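Side-chain contact in immunity protein (Neisseria meningitidis, PDB 4Q7O), which probably protects the bacterium that makes it by neutralising the toxin of a contact-dependent growth-inhibition system: residues B[29-32]-B[33-37]. Residues are numbered along the deposited sequence; the frame is centred on the assembly and turned at random.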
loop_
_atom_site.group_PDB
_atom_site.type_symbol
_atom_site.label_atom_id
_atom_site.label_comp_id
_atom_site.label_asym_id
_atom_site.label_seq_id
_atom_site.Cartn_x
_atom_site.Cartn_y
_atom_site.Cartn_z
ATOM N N GLU B 29 2.839 0.028 7.402
ATOM C CA GLU B 29 2.253 -1.216 7.884
ATOM C C GLU B 29 3.288 -2.314 8.040
ATOM O O GLU B 29 3.267 -3.070 9.011
ATOM C CB GLU B 29 1.121 -1.698 6.978
ATOM C CG GLU B 29 0.503 -3.033 7.409
ATOM C CD GLU B 29 -0.060 -3.033 8.827
ATOM O OE1 GLU B 29 -0.376 -1.953 9.369
ATOM O OE2 GLU B 29 -0.196 -4.136 9.399
ATOM N N THR B 30 4.210 -2.401 7.091
ATOM C CA THR B 30 5.174 -3.491 7.146
ATOM C C THR B 30 6.206 -3.284 8.264
ATOM O O THR B 30 6.604 -4.238 8.923
ATOM C CB THR B 30 5.822 -3.779 5.777
ATOM O OG1 THR B 30 6.486 -2.608 5.307
ATOM C CG2 THR B 30 4.765 -4.199 4.765
ATOM N N ILE B 31 6.627 -2.044 8.497
ATOM C CA ILE B 31 7.517 -1.774 9.627
ATOM C C ILE B 31 6.821 -2.038 10.961
ATOM O O ILE B 31 7.377 -2.681 11.852
ATOM C CB ILE B 31 8.053 -0.339 9.582
ATOM C CG1 ILE B 31 8.954 -0.175 8.360
ATOM C CG2 ILE B 31 8.794 0.012 10.866
ATOM C CD1 ILE B 31 9.306 1.248 8.063
ATOM N N TYR B 32 5.595 -1.551 11.096
ATOM C CA TYR B 32 4.835 -1.764 12.320
ATOM C C TYR B 32 4.646 -3.242 12.656
ATOM O O TYR B 32 4.808 -3.658 13.801
ATOM C CB TYR B 32 3.475 -1.078 12.205
ATOM C CG TYR B 32 2.512 -1.423 13.312
ATOM C CD1 TYR B 32 2.646 -0.866 14.575
ATOM C CD2 TYR B 32 1.458 -2.297 13.093
ATOM C CE1 TYR B 32 1.754 -1.174 15.597
ATOM C CE2 TYR B 32 0.564 -2.610 14.099
ATOM C CZ TYR B 32 0.715 -2.051 15.348
ATOM O OH TYR B 32 -0.182 -2.365 16.342
ATOM N N GLN B 33 4.304 -4.046 11.662
ATOM C CA GLN B 33 3.968 -5.427 11.956
ATOM C C GLN B 33 5.203 -6.300 12.219
ATOM O O GLN B 33 5.108 -7.326 12.887
ATOM C CB GLN B 33 3.139 -6.022 10.819
ATOM C CG GLN B 33 3.926 -6.235 9.557
ATOM C CD GLN B 33 3.063 -6.701 8.411
ATOM O OE1 GLN B 33 1.831 -6.620 8.468
ATOM N NE2 GLN B 33 3.705 -7.184 7.353
ATOM N N PHE B 34 6.357 -5.898 11.696
ATOM C CA PHE B 34 7.525 -6.771 11.695
ATOM C C PHE B 34 8.616 -6.312 12.662
ATOM O O PHE B 34 9.268 -7.131 13.316
ATOM C CB PHE B 34 8.070 -6.877 10.273
ATOM C CG PHE B 34 9.209 -7.823 10.125
ATOM C CD1 PHE B 34 8.984 -9.187 10.055
ATOM C CD2 PHE B 34 10.505 -7.350 10.025
ATOM C CE1 PHE B 34 10.041 -10.069 9.911
ATOM C CE2 PHE B 34 11.566 -8.223 9.875
ATOM C CZ PHE B 34 11.336 -9.583 9.823
ATOM N N GLU B 35 8.813 -5.005 12.757
ATOM C CA GLU B 35 9.836 -4.458 13.637
ATOM C C GLU B 35 9.261 -4.172 15.019
ATOM O O GLU B 35 8.047 -4.172 15.207
ATOM C CB GLU B 35 10.412 -3.178 13.036
ATOM C CG GLU B 35 10.920 -3.331 11.607
ATOM C CD GLU B 35 12.222 -4.113 11.493
ATOM O OE1 GLU B 35 12.968 -4.214 12.490
ATOM O OE2 GLU B 35 12.509 -4.612 10.383
ATOM N N THR B 36 10.137 -3.941 15.990
ATOM C CA THR B 36 9.682 -3.597 17.331
ATOM C C THR B 36 9.091 -2.188 17.336
ATOM O O THR B 36 9.327 -1.397 16.415
ATOM C CB THR B 36 10.826 -3.644 18.351
ATOM O OG1 THR B 36 11.761 -2.598 18.061
ATOM C CG2 THR B 36 11.531 -5.004 18.332
ATOM N N LYS B 37 8.338 -1.859 18.380
ATOM C CA LYS B 37 7.769 -0.523 18.481
ATOM C C LYS B 37 8.876 0.508 18.669
ATOM O O LYS B 37 8.773 1.623 18.172
ATOM C CB LYS B 37 6.720 -0.442 19.598
ATOM C CG LYS B 37 5.447 -1.215 19.273
ATOM C CD LYS B 37 4.383 -1.052 20.333
ATOM C CE LYS B 37 3.154 -1.875 19.986
ATOM N NZ LYS B 37 3.451 -3.336 19.893
HETATM O O HOH W 1 5.805 -5.698 15.619
HETATM O O HOH W 2 5.888 -2.346 15.944
HETATM O O HOH W 3 1.576 -4.488 17.971
#
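Gln33 N donates to Glu29 O at 3.0 Å in a regular i to i+4 bond. Glu35 N repeats the pattern on Ile31 O at 2.9 Å; both bonds are fairly straight, the second with an N-H...O angle of 154°. Between the two, Phe34 N is divided between two acceptors, both bonds weak: its distance to Thr30 O is 3.2 Å and to Ile31 O 3.4 Å. Thr30 O has another donor in Asn96 ND2 of the second subunit.

Gln33 turns back over the helix because its CG lies between its own N and carbonyl carbon (chi1 70°); this puts CG 3.4 Å from Thr30 O, and the extended chain beyond carries the amide along the helix toward Glu29 and Thr30. Its amide stands almost perpendicular to the Glu29 carboxylate, the planes 88° apart. Glu29 OE2 and Gln33 OE1 approach to 3.3 Å, but both are acceptors and form no bond; the amide NE2 instead donates to Asn96 OD1 and Pro97 O of the second subunit, tying this helix end to the dimer interface.

This is the C-terminal end of helix 22-34: Glu35 is the first residue whose backbone departs from the helical conformation, and Thr36 then serves as N-cap of helix 37-46, its OG1 accepting from Thr39 N. Two waters bridge the turn, each placed to donate to both Tyr32 O and Glu35 O, so these carbonyls near the helix end accept from solvent. A third water accepts from Lys37 NZ at 2.9 Å and is hydrogen-bonded to Tyr32 OH, which also bonds His122 NE2. On the inward side, Ile31 CG2 meets Glu35 CG at 4.0 Å, and both side chains also pack on Val55 of strand 52-55. Thr30 OG1 bonds back to Ile26 O, one turn earlier.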